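Local coordinates for alpha-galacturonidase (Bacillus subtilis, PDB 3FEF), which hydrolyses alpha-1,4-di-galacturonate and related alpha-galacturonides, using NAD(+) and manganese as cofactors, at residues V95-P98 / E99-G102; H291-I295 / S296-Q300; L416-P419 / L420-I423. One frame throughout, in Å; residues are numbered along the deposited sequence.

Contact 1: residues V95-P98 / E99-G102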
ATOM      1  N   VAL A  95     -32.974 -12.354  15.689  1.00 31.37           N
ATOM      2  CA  VAL A  95     -32.962 -13.683  15.093  1.00 30.11           C
ATOM      3  C   VAL A  95     -34.257 -14.090  14.388  1.00 30.68           C
ATOM      4  O   VAL A  95     -34.204 -14.777  13.384  1.00 33.20           O
ATOM      5  CB  VAL A  95     -32.553 -14.745  16.144  1.00 29.90           C
ATOM      6  CG1 VAL A  95     -32.463 -16.123  15.518  1.00 27.33           C
ATOM      7  CG2 VAL A  95     -31.213 -14.351  16.785  1.00 31.27           C
ATOM      8  N   HIS A  96     -35.418 -13.676  14.885  1.00 30.64           N
ATOM      9  CA  HIS A  96     -36.677 -14.227  14.345  1.00 30.64           C
ATOM     10  C   HIS A  96     -37.539 -13.317  13.463  1.00 28.16           C
ATOM     11  O   HIS A  96     -38.229 -13.799  12.550  1.00 28.71           O
ATOM     12  CB  HIS A  96     -37.524 -14.865  15.464  1.00 30.92           C
ATOM     13  CG  HIS A  96     -36.888 -16.076  16.067  1.00 31.50           C
ATOM     14  ND1 HIS A  96     -36.799 -17.277  15.396  1.00 31.12           N
ATOM     15  CD2 HIS A  96     -36.270 -16.261  17.259  1.00 30.78           C
ATOM     16  CE1 HIS A  96     -36.175 -18.157  16.158  1.00 33.08           C
ATOM     17  NE2 HIS A  96     -35.844 -17.567  17.294  1.00 34.26           N
ATOM     18  N   LEU A  97     -37.480 -12.013  13.690  1.00 27.27           N
ATOM     19  CA  LEU A  97     -38.302 -11.106  12.883  1.00 30.60           C
ATOM     20  C   LEU A  97     -38.070 -11.253  11.368  1.00 28.47           C
ATOM     21  O   LEU A  97     -38.996 -11.238  10.591  1.00 31.90           O
ATOM     22  CB  LEU A  97     -38.118  -9.654  13.329  1.00 30.55           C
ATOM     23  CG  LEU A  97     -39.163  -8.698  12.746  1.00 34.94           C
ATOM     24  CD1 LEU A  97     -40.600  -9.178  13.060  1.00 33.43           C
ATOM     25  CD2 LEU A  97     -38.947  -7.275  13.257  1.00 32.55           C
ATOM     26  N   PRO A  98     -36.819 -11.397  10.932  1.00 30.58           N
ATOM     27  CA  PRO A  98     -36.679 -11.442   9.466  1.00 29.97           C
ATOM     28  C   PRO A  98     -37.387 -12.620   8.795  1.00 27.95           C
ATOM     29  O   PRO A  98     -37.479 -12.667   7.567  1.00 27.42           O
ATOM     30  CB  PRO A  98     -35.166 -11.552   9.275  1.00 28.53           C
ATOM     31  CG  PRO A  98     -34.604 -10.883  10.515  1.00 27.92           C
ATOM     32  CD  PRO A  98     -35.515 -11.338  11.616  1.00 29.50           C
ATOM     33  N   GLU A  99     -37.871 -13.568   9.591  1.00 28.51           N
ATOM     34  CA  GLU A  99     -38.561 -14.749   9.057  1.00 30.07           C
ATOM     35  C   GLU A  99     -39.873 -14.364   8.399  1.00 30.18           C
ATOM     36  O   GLU A  99     -40.367 -15.074   7.527  1.00 32.56           O
ATOM     37  CB  GLU A  99     -38.817 -15.793  10.154  1.00 28.88           C
ATOM     38  CG  GLU A  99     -37.541 -16.289  10.822  1.00 32.76           C
ATOM     39  CD  GLU A  99     -37.780 -17.292  11.950  1.00 36.68           C
ATOM     40  OE1 GLU A  99     -38.959 -17.572  12.301  1.00 35.28           O
ATOM     41  OE2 GLU A  99     -36.769 -17.789  12.502  1.00 36.38           O
ATOM     42  N   ARG A 100     -40.444 -13.244   8.826  1.00 30.30           N
ATOM     43  CA  ARG A 100     -41.636 -12.714   8.175  1.00 33.52           C
ATOM     44  C   ARG A 100     -41.347 -12.327   6.731  1.00 34.27           C
ATOM     45  O   ARG A 100     -42.261 -12.250   5.923  1.00 35.18           O
ATOM     46  CB  ARG A 100     -42.118 -11.479   8.908  1.00 35.40           C
ATOM     47  CG  ARG A 100     -41.479 -10.198   8.399  1.00 34.62           C
ATOM     48  CD  ARG A 100     -42.076  -9.047   9.149  1.00 34.82           C
ATOM     49  NE  ARG A 100     -41.522  -7.766   8.759  1.00 35.26           N
ATOM     50  CZ  ARG A 100     -41.610  -6.682   9.512  1.00 35.63           C
ATOM     51  NH1 ARG A 100     -42.232  -6.750  10.680  1.00 35.77           N
ATOM     52  NH2 ARG A 100     -41.083  -5.539   9.102  1.00 36.09           N
ATOM     53  N   CYS A 101     -40.081 -12.065   6.412  1.00 32.96           N
ATOM     54  CA  CYS A 101     -39.688 -11.802   5.022  1.00 34.11           C
ATOM     55  C   CYS A 101     -39.004 -12.996   4.385  1.00 34.14           C
ATOM     56  O   CYS A 101     -38.390 -12.862   3.330  1.00 35.30           O
ATOM     57  CB  CYS A 101     -38.731 -10.622   4.935  1.00 32.63           C
ATOM     58  SG  CYS A 101     -39.411  -9.107   5.589  1.00 38.40           S
ATOM     59  N   GLY A 102     -39.068 -14.150   5.037  1.00 33.41           N
ATOM     60  CA  GLY A 102     -38.496 -15.367   4.463  1.00 32.08           C
ATOM     61  C   GLY A 102     -37.022 -15.614   4.750  1.00 30.61           C
ATOM     62  O   GLY A 102     -36.414 -16.513   4.166  1.00 31.98           O
TER
HETATM   63  O   HOH W   1     -34.307 -17.398  11.932  1.00 40.24           O
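His96 and Glu99 hold each other through a histidine-carboxylate hydrogen bond. His96 ND1 donates to Glu99 OE2 at 2.9 Å, with an N-H...O angle of 148°. The imidazole and carboxylate planes stand nearly perpendicular, 87° apart. ND1 meets OE2 from above the carboxylate plane, 51° out of it. The two side chains run side by side and point the same way. In both, CG lies anti to the carbonyl carbon, which sends the ring and the extended acid chain along one side of the turn. Water 1 lies 2.6 Å from Glu99 OE2 and is also close to Val95 O; which of its neighbours it serves is not settled. The other ring nitrogen, His96 NE2, is probably hydrogen-bonded to Ile295 N. Bonds at both nitrogens would hold the ring in its rotation. An alanine in place of Glu99 would remove the carboxylate and is likely to leave His96 ND1 without its acceptor and the ring less firmly oriented toward Ile295.

The backbone repeats the same spacing. Glu99 N donates to His96 O at 3.0 Å, Arg100 N to Leu97 O at 3.0 Å and Cys101 N to Pro98 O at 2.9 Å. Further out, Leu97 CD1 lies 3.8 Å from Arg100 NH1, and Leu97 CG sits over one face of the guanidinium. The charge of that group is met by Asp434 in a salt bridge. Pro98 turns to Leu431 and Met435 of helix 425-435. Val95 CG1 lies over the centre of one face of the His96 ring, 4.1 Å above its plane. Successive i to i+3 bonds of this kind are typical of a chain winding on in 3-10-like turns, here in the segment following on helix 88-96 of the Rossmann-type region.

Contact 2: residues H291-I295 / S296-Q300. With SO4 (sulfate ion), chain E.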
ATOM      1  N   HIS A 291     -28.380 -27.563  12.977  1.00 25.62           N
ATOM      2  CA  HIS A 291     -29.584 -26.923  13.500  1.00 28.24           C
ATOM      3  C   HIS A 291     -29.508 -25.401  13.482  1.00 30.98           C
ATOM      4  O   HIS A 291     -28.428 -24.811  13.429  1.00 27.17           O
ATOM      5  CB  HIS A 291     -29.814 -27.313  14.962  1.00 28.94           C
ATOM      6  CG  HIS A 291     -29.698 -28.777  15.234  1.00 32.05           C
ATOM      7  ND1 HIS A 291     -30.795 -29.607  15.296  1.00 30.57           N
ATOM      8  CD2 HIS A 291     -28.617 -29.556  15.497  1.00 32.95           C
ATOM      9  CE1 HIS A 291     -30.395 -30.839  15.571  1.00 34.87           C
ATOM     10  NE2 HIS A 291     -29.080 -30.834  15.708  1.00 34.68           N
ATOM     11  N   LEU A 292     -30.674 -24.770  13.575  1.00 30.37           N
ATOM     12  CA  LEU A 292     -30.732 -23.364  13.885  1.00 29.07           C
ATOM     13  C   LEU A 292     -30.767 -23.299  15.402  1.00 29.75           C
ATOM     14  O   LEU A 292     -31.083 -24.281  16.048  1.00 33.49           O
ATOM     15  CB  LEU A 292     -31.996 -22.749  13.302  1.00 29.23           C
ATOM     16  CG  LEU A 292     -32.346 -23.068  11.852  1.00 27.79           C
ATOM     17  CD1 LEU A 292     -33.649 -22.380  11.506  1.00 27.00           C
ATOM     18  CD2 LEU A 292     -31.232 -22.636  10.880  1.00 28.69           C
ATOM     19  N   THR A 293     -30.414 -22.163  15.975  1.00 29.89           N
ATOM     20  CA  THR A 293     -30.565 -21.957  17.408  1.00 30.53           C
ATOM     21  C   THR A 293     -31.646 -20.912  17.648  1.00 31.55           C
ATOM     22  O   THR A 293     -31.396 -19.717  17.488  1.00 32.71           O
ATOM     23  CB  THR A 293     -29.266 -21.446  18.042  1.00 30.66           C
ATOM     24  OG1 THR A 293     -28.230 -22.409  17.847  1.00 31.84           O
ATOM     25  CG2 THR A 293     -29.452 -21.189  19.545  1.00 28.90           C
ATOM     26  N   PRO A 294     -32.847 -21.357  18.046  1.00 30.43           N
ATOM     27  CA  PRO A 294     -33.965 -20.440  18.262  1.00 29.18           C
ATOM     28  C   PRO A 294     -33.754 -19.700  19.565  1.00 29.22           C
ATOM     29  O   PRO A 294     -33.064 -20.210  20.450  1.00 27.88           O
ATOM     30  CB  PRO A 294     -35.178 -21.381  18.384  1.00 31.58           C
ATOM     31  CG  PRO A 294     -34.614 -22.820  18.492  1.00 31.07           C
ATOM     32  CD  PRO A 294     -33.113 -22.707  18.588  1.00 30.71           C
ATOM     33  N   ILE A 295     -34.341 -18.518  19.717  1.00 30.52           N
ATOM     34  CA  ILE A 295     -34.085 -17.757  20.942  1.00 32.09           C
ATOM     35  C   ILE A 295     -34.638 -18.435  22.193  1.00 33.02           C
ATOM     36  O   ILE A 295     -34.171 -18.177  23.295  1.00 35.61           O
ATOM     37  CB  ILE A 295     -34.599 -16.328  20.865  1.00 33.74           C
ATOM     38  CG1 ILE A 295     -33.864 -15.583  19.746  1.00 37.45           C
ATOM     39  CG2 ILE A 295     -34.384 -15.613  22.204  1.00 33.19           C
ATOM     40  CD1 ILE A 295     -32.351 -15.806  19.752  1.00 39.12           C
ATOM     41  N   SER A 296     -35.631 -19.297  22.018  1.00 32.84           N
ATOM     42  CA  SER A 296     -36.212 -20.022  23.138  1.00 35.22           C
ATOM     43  C   SER A 296     -35.175 -20.970  23.742  1.00 34.80           C
ATOM     44  O   SER A 296     -35.126 -21.162  24.956  1.00 33.14           O
ATOM     45  CB  SER A 296     -37.424 -20.816  22.665  1.00 32.58           C
ATOM     46  OG  SER A 296     -37.021 -21.733  21.667  1.00 38.91           O
ATOM     47  N   PHE A 297     -34.338 -21.558  22.889  1.00 35.08           N
ATOM     48  CA  PHE A 297     -33.292 -22.414  23.389  1.00 34.37           C
ATOM     49  C   PHE A 297     -32.409 -21.619  24.341  1.00 36.06           C
ATOM     50  O   PHE A 297     -32.002 -22.124  25.389  1.00 36.33           O
ATOM     51  CB  PHE A 297     -32.441 -23.002  22.266  1.00 35.20           C
ATOM     52  CG  PHE A 297     -31.240 -23.749  22.774  1.00 35.49           C
ATOM     53  CD1 PHE A 297     -31.319 -25.099  23.065  1.00 36.03           C
ATOM     54  CD2 PHE A 297     -30.050 -23.089  23.008  1.00 36.17           C
ATOM     55  CE1 PHE A 297     -30.223 -25.787  23.559  1.00 34.10           C
ATOM     56  CE2 PHE A 297     -28.955 -23.769  23.508  1.00 37.58           C
ATOM     57  CZ  PHE A 297     -29.045 -25.122  23.782  1.00 35.17           C
ATOM     58  N   ARG A 298     -32.123 -20.370  23.987  1.00 34.41           N
ATOM     59  CA  ARG A 298     -31.215 -19.562  24.797  1.00 36.38           C
ATOM     60  C   ARG A 298     -31.851 -19.142  26.098  1.00 36.01           C
ATOM     61  O   ARG A 298     -31.159 -18.978  27.098  1.00 35.69           O
ATOM     62  CB  ARG A 298     -30.713 -18.322  24.028  1.00 37.67           C
ATOM     63  CG  ARG A 298     -29.883 -18.683  22.787  1.00 39.38           C
ATOM     64  CD  ARG A 298     -29.306 -17.460  22.069  1.00 40.40           C
ATOM     65  NE  ARG A 298     -28.684 -17.864  20.812  1.00 38.36           N
ATOM     66  CZ  ARG A 298     -27.414 -18.230  20.697  1.00 38.04           C
ATOM     67  NH1 ARG A 298     -26.931 -18.604  19.519  1.00 40.25           N
ATOM     68  NH2 ARG A 298     -26.626 -18.214  21.753  1.00 36.90           N
ATOM     69  N   LYS A 299     -33.162 -18.922  26.085  1.00 37.34           N
ATOM     70  CA  LYS A 299     -33.845 -18.560  27.323  1.00 39.25           C
ATOM     71  C   LYS A 299     -33.872 -19.768  28.245  1.00 37.80           C
ATOM     72  O   LYS A 299     -33.542 -19.664  29.430  1.00 36.34           O
ATOM     73  CB  LYS A 299     -35.242 -18.008  27.050  1.00 41.33           C
ATOM     74  CG  LYS A 299     -35.191 -16.607  26.462  1.00 43.72           C
ATOM     75  CD  LYS A 299     -36.564 -16.004  26.247  1.00 45.01           C
ATOM     76  CE  LYS A 299     -36.427 -14.517  25.953  1.00 45.10           C
ATOM     77  NZ  LYS A 299     -37.583 -14.001  25.157  1.00 48.09           N
ATOM     78  N   GLN A 300     -34.201 -20.921  27.673  1.00 36.88           N
ATOM     79  CA  GLN A 300     -34.173 -22.177  28.407  1.00 40.74           C
ATOM     80  C   GLN A 300     -32.775 -22.455  28.968  1.00 41.51           C
ATOM     81  O   GLN A 300     -32.611 -22.693  30.164  1.00 38.47           O
ATOM     82  CB  GLN A 300     -34.610 -23.335  27.507  1.00 41.19           C
ATOM     83  CG  GLN A 300     -34.543 -24.683  28.185  1.00 48.22           C
ATOM     84  CD  GLN A 300     -35.108 -25.806  27.326  1.00 53.76           C
ATOM     85  OE1 GLN A 300     -35.005 -26.988  27.681  1.00 56.87           O
ATOM     86  NE2 GLN A 300     -35.712 -25.445  26.185  1.00 54.68           N
TER
HETATM   87  S   SO4 E   2     -23.557 -19.738  20.865  1.00 60.65           S
HETATM   88  O1  SO4 E   2     -23.508 -20.651  22.002  1.00 62.76           O
HETATM   89  O2  SO4 E   2     -24.617 -20.121  19.940  1.00 60.91           O
HETATM   90  O3  SO4 E   2     -22.271 -19.785  20.183  1.00 62.65           O
HETATM   91  O4  SO4 E   2     -23.791 -18.383  21.341  1.00 62.34           O
HETATM   92  O   HOH W   2     -29.269 -17.961  18.125  1.00 30.68           O
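Thr293 and Arg298 meet where the chain enters helix 295-314. Their side chains cross at about a right angle. The methyl Thr293 CG2 lies over one face of the guanidinium, 3.6 Å from Arg298 NH1. It points there because CG2 is anti to the backbone N, while OG1 turns elsewhere and bonds to Arg271.

The tight part is the first helical turn, with Pro294 at the N-cap position. Pro294 CD packs on Phe297 CB at 3.8 Å. Ile295 is buried, against Met91 and Val95 of helix 88-96. Its CD1 also approaches the guanidinium of Arg298 at the edge. Lys299 N donates to Ile295 O at 3.1 Å, with an N-H...O angle of 148°. The bonds from Phe297 N to Pro294 O and from Arg298 N to Ile295 O are weak.

The looser side is polar. Ser296 is exposed. The extended chain of Lys299 carries NZ to salt bridges with Asp89 and Glu92. Water 2 accepts from Arg298 NE at 2.8 Å and donates to Thr293 O at 2.8 Å, so it joins the arginine to the loop backbone. At the far edge of the guanidinium, Arg298 NH1 donates to sulfate O2 at 2.8 Å and Arg298 NH2 to sulfate O4 at 2.9 Å.

Arg271 also binds this sulfate, which probably came from the crystallisation liquor. The side chain of Arg298 is about 8 Å from that of Asn147, a substrate-binding residue by similarity. Two arginines sharing an anion this near the active site are consistent with a site that could receive the carboxylate of a galacturonate.

Contact 3: residues L416-P419 / L420-I423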
ATOM      1  N   LEU A 416     -28.354  -3.852   3.461  1.00 24.33           N
ATOM      2  CA  LEU A 416     -28.654  -4.204   2.070  1.00 27.07           C
ATOM      3  C   LEU A 416     -27.566  -5.033   1.379  1.00 27.28           C
ATOM      4  O   LEU A 416     -27.837  -5.803   0.458  1.00 26.33           O
ATOM      5  CB  LEU A 416     -28.886  -2.929   1.234  1.00 28.62           C
ATOM      6  CG  LEU A 416     -30.154  -2.098   1.454  1.00 29.84           C
ATOM      7  CD1 LEU A 416     -30.198  -0.917   0.465  1.00 30.37           C
ATOM      8  CD2 LEU A 416     -31.375  -2.991   1.300  1.00 28.55           C
ATOM      9  N   ASN A 417     -26.321  -4.828   1.780  1.00 27.46           N
ATOM     10  CA  ASN A 417     -25.204  -5.526   1.166  1.00 26.32           C
ATOM     11  C   ASN A 417     -24.974  -6.931   1.765  1.00 28.46           C
ATOM     12  O   ASN A 417     -24.054  -7.653   1.355  1.00 30.33           O
ATOM     13  CB  ASN A 417     -23.950  -4.663   1.327  1.00 27.11           C
ATOM     14  CG  ASN A 417     -22.852  -5.026   0.348  1.00 28.19           C
ATOM     15  OD1 ASN A 417     -23.118  -5.352  -0.806  1.00 31.75           O
ATOM     16  ND2 ASN A 417     -21.610  -4.939   0.796  1.00 26.46           N
ATOM     17  N   ASP A 418     -25.791  -7.322   2.740  1.00 27.13           N
ATOM     18  CA  ASP A 418     -25.604  -8.629   3.392  1.00 29.79           C
ATOM     19  C   ASP A 418     -26.181  -9.774   2.568  1.00 27.93           C
ATOM     20  O   ASP A 418     -27.321  -9.725   2.157  1.00 30.06           O
ATOM     21  CB  ASP A 418     -26.206  -8.633   4.803  1.00 32.19           C
ATOM     22  CG  ASP A 418     -25.969  -9.950   5.539  1.00 36.37           C
ATOM     23  OD1 ASP A 418     -26.842 -10.851   5.457  1.00 39.46           O
ATOM     24  OD2 ASP A 418     -24.900 -10.102   6.177  1.00 34.26           O
ATOM     25  N   PRO A 419     -25.381 -10.816   2.323  1.00 29.69           N
ATOM     26  CA  PRO A 419     -25.821 -11.961   1.520  1.00 28.33           C
ATOM     27  C   PRO A 419     -27.176 -12.548   1.948  1.00 29.84           C
ATOM     28  O   PRO A 419     -27.871 -13.125   1.121  1.00 27.95           O
ATOM     29  CB  PRO A 419     -24.719 -12.997   1.751  1.00 29.17           C
ATOM     30  CG  PRO A 419     -23.495 -12.167   2.042  1.00 29.49           C
ATOM     31  CD  PRO A 419     -23.982 -10.940   2.768  1.00 28.35           C
ATOM     32  N   LEU A 420     -27.558 -12.436   3.216  1.00 27.77           N
ATOM     33  CA  LEU A 420     -28.820 -13.077   3.611  1.00 29.20           C
ATOM     34  C   LEU A 420     -30.039 -12.219   3.309  1.00 29.92           C
ATOM     35  O   LEU A 420     -31.163 -12.697   3.383  1.00 29.26           O
ATOM     36  CB  LEU A 420     -28.827 -13.498   5.080  1.00 28.79           C
ATOM     37  CG  LEU A 420     -27.883 -14.629   5.474  1.00 30.41           C
ATOM     38  CD1 LEU A 420     -28.076 -14.906   6.955  1.00 28.56           C
ATOM     39  CD2 LEU A 420     -28.137 -15.890   4.617  1.00 28.06           C
ATOM     40  N   VAL A 421     -29.816 -10.956   2.955  1.00 30.80           N
ATOM     41  CA  VAL A 421     -30.926 -10.038   2.719  1.00 32.49           C
ATOM     42  C   VAL A 421     -31.268  -9.940   1.233  1.00 33.82           C
ATOM     43  O   VAL A 421     -30.839  -9.030   0.543  1.00 35.27           O
ATOM     44  CB  VAL A 421     -30.646  -8.668   3.348  1.00 32.12           C
ATOM     45  CG1 VAL A 421     -31.809  -7.721   3.135  1.00 29.85           C
ATOM     46  CG2 VAL A 421     -30.344  -8.840   4.850  1.00 29.71           C
ATOM     47  N   GLN A 422     -32.049 -10.901   0.757  1.00 38.73           N
ATOM     48  CA  GLN A 422     -32.405 -10.995  -0.665  1.00 43.12           C
ATOM     49  C   GLN A 422     -33.870 -10.652  -0.911  1.00 41.38           C
ATOM     50  O   GLN A 422     -34.579 -11.390  -1.581  1.00 42.85           O
ATOM     51  CB  GLN A 422     -32.135 -12.411  -1.188  1.00 44.29           C
ATOM     52  CG  GLN A 422     -30.667 -12.740  -1.388  1.00 49.24           C
ATOM     53  CD  GLN A 422     -30.464 -13.709  -2.541  1.00 53.20           C
ATOM     54  OE1 GLN A 422     -29.340 -13.924  -3.005  1.00 54.06           O
ATOM     55  NE2 GLN A 422     -31.563 -14.301  -3.013  1.00 54.59           N
ATOM     56  N   ILE A 423     -34.318  -9.536  -0.362  1.00 39.72           N
ATOM     57  CA  ILE A 423     -35.711  -9.150  -0.462  1.00 39.12           C
ATOM     58  C   ILE A 423     -35.758  -7.768  -1.107  1.00 39.30           C
ATOM     59  O   ILE A 423     -34.726  -7.125  -1.220  1.00 38.78           O
ATOM     60  CB  ILE A 423     -36.372  -9.126   0.926  1.00 36.06           C
ATOM     61  CG1 ILE A 423     -35.618  -8.180   1.857  1.00 35.68           C
ATOM     62  CG2 ILE A 423     -36.414 -10.546   1.515  1.00 35.11           C
ATOM     63  CD1 ILE A 423     -36.137  -8.183   3.311  1.00 35.04           C
TER
HETATM   64  O   HOH W   3     -30.419  -6.520  -0.375  1.00 31.22           O
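A type I beta turn from Asp418 to Val421 brings Asp418 against Leu420 and Val421. It is a local contact in the link between helix 408-417 and helix 425-435. The turn is closed by Val421 N donating to Asp418 O at 2.9 Å, with an N-H...O angle of 161°. Pro419 and Leu420 fill its two corners, and the ring of Pro419 suits the first of them because it restricts phi to the range needed there.

Asp418 also braces the turn with its side chain, in an Asx turn. Asp418 OD1 accepts from Leu420 N at 2.8 Å, and the N-H comes from above the carboxylate plane, 47° out of it. With CG anti to the backbone N (chi1 -177°), the carboxylate reaches forward over the turn. The side chains of Asp418 and Leu420 lie side by side, and OD1 comes within 3.3 Å of Leu420 CB. The other oxygen, Asp418 OD2, is hydrogen-bonded to Gly112 N. One buried carboxylate thus receives backbone N-H groups from two parts of the chain, which would probably stabilise its negative charge.

Val421 CG2 rests 4.1 Å from Asp418 CB. Outside the turn, Leu420 and Val421 pack on Pro113 of helix 112-136, and Pro419 on Arg391 and His392 of helix 383-405. At the subunit interface, Asn417 OD1 accepts from Arg391 of a neighbouring subunit, and Gln422 packs on Gln422 of that same subunit. Across the mouth of the turn, water 3 donates to Leu416 O at 2.8 Å and to Val421 O at 2.7 Å.

In the fold
All three contacts are local and partly buried. Contact 3 is the more enclosed: three of its touching residues are buried and none is exposed, while contacts 1 and 2 each have two buried and one exposed. Contact 1 belongs to the Rossmann-type region, the other two mainly to the C-terminal domain. Contacts 1 and 2 touch directly and join helix 88-96 to helix 295-314. Contact 3 meets contact 1 through Ile423 and Cys101, and both pack on helix 425-435. Contacts 2 and 3 do not touch. Contact 2 presents an arginine to an anion near the active site, whereas contacts 1 and 3 use acids to hold a histidine and backbone N-H groups. Contact 3 alone reaches another subunit.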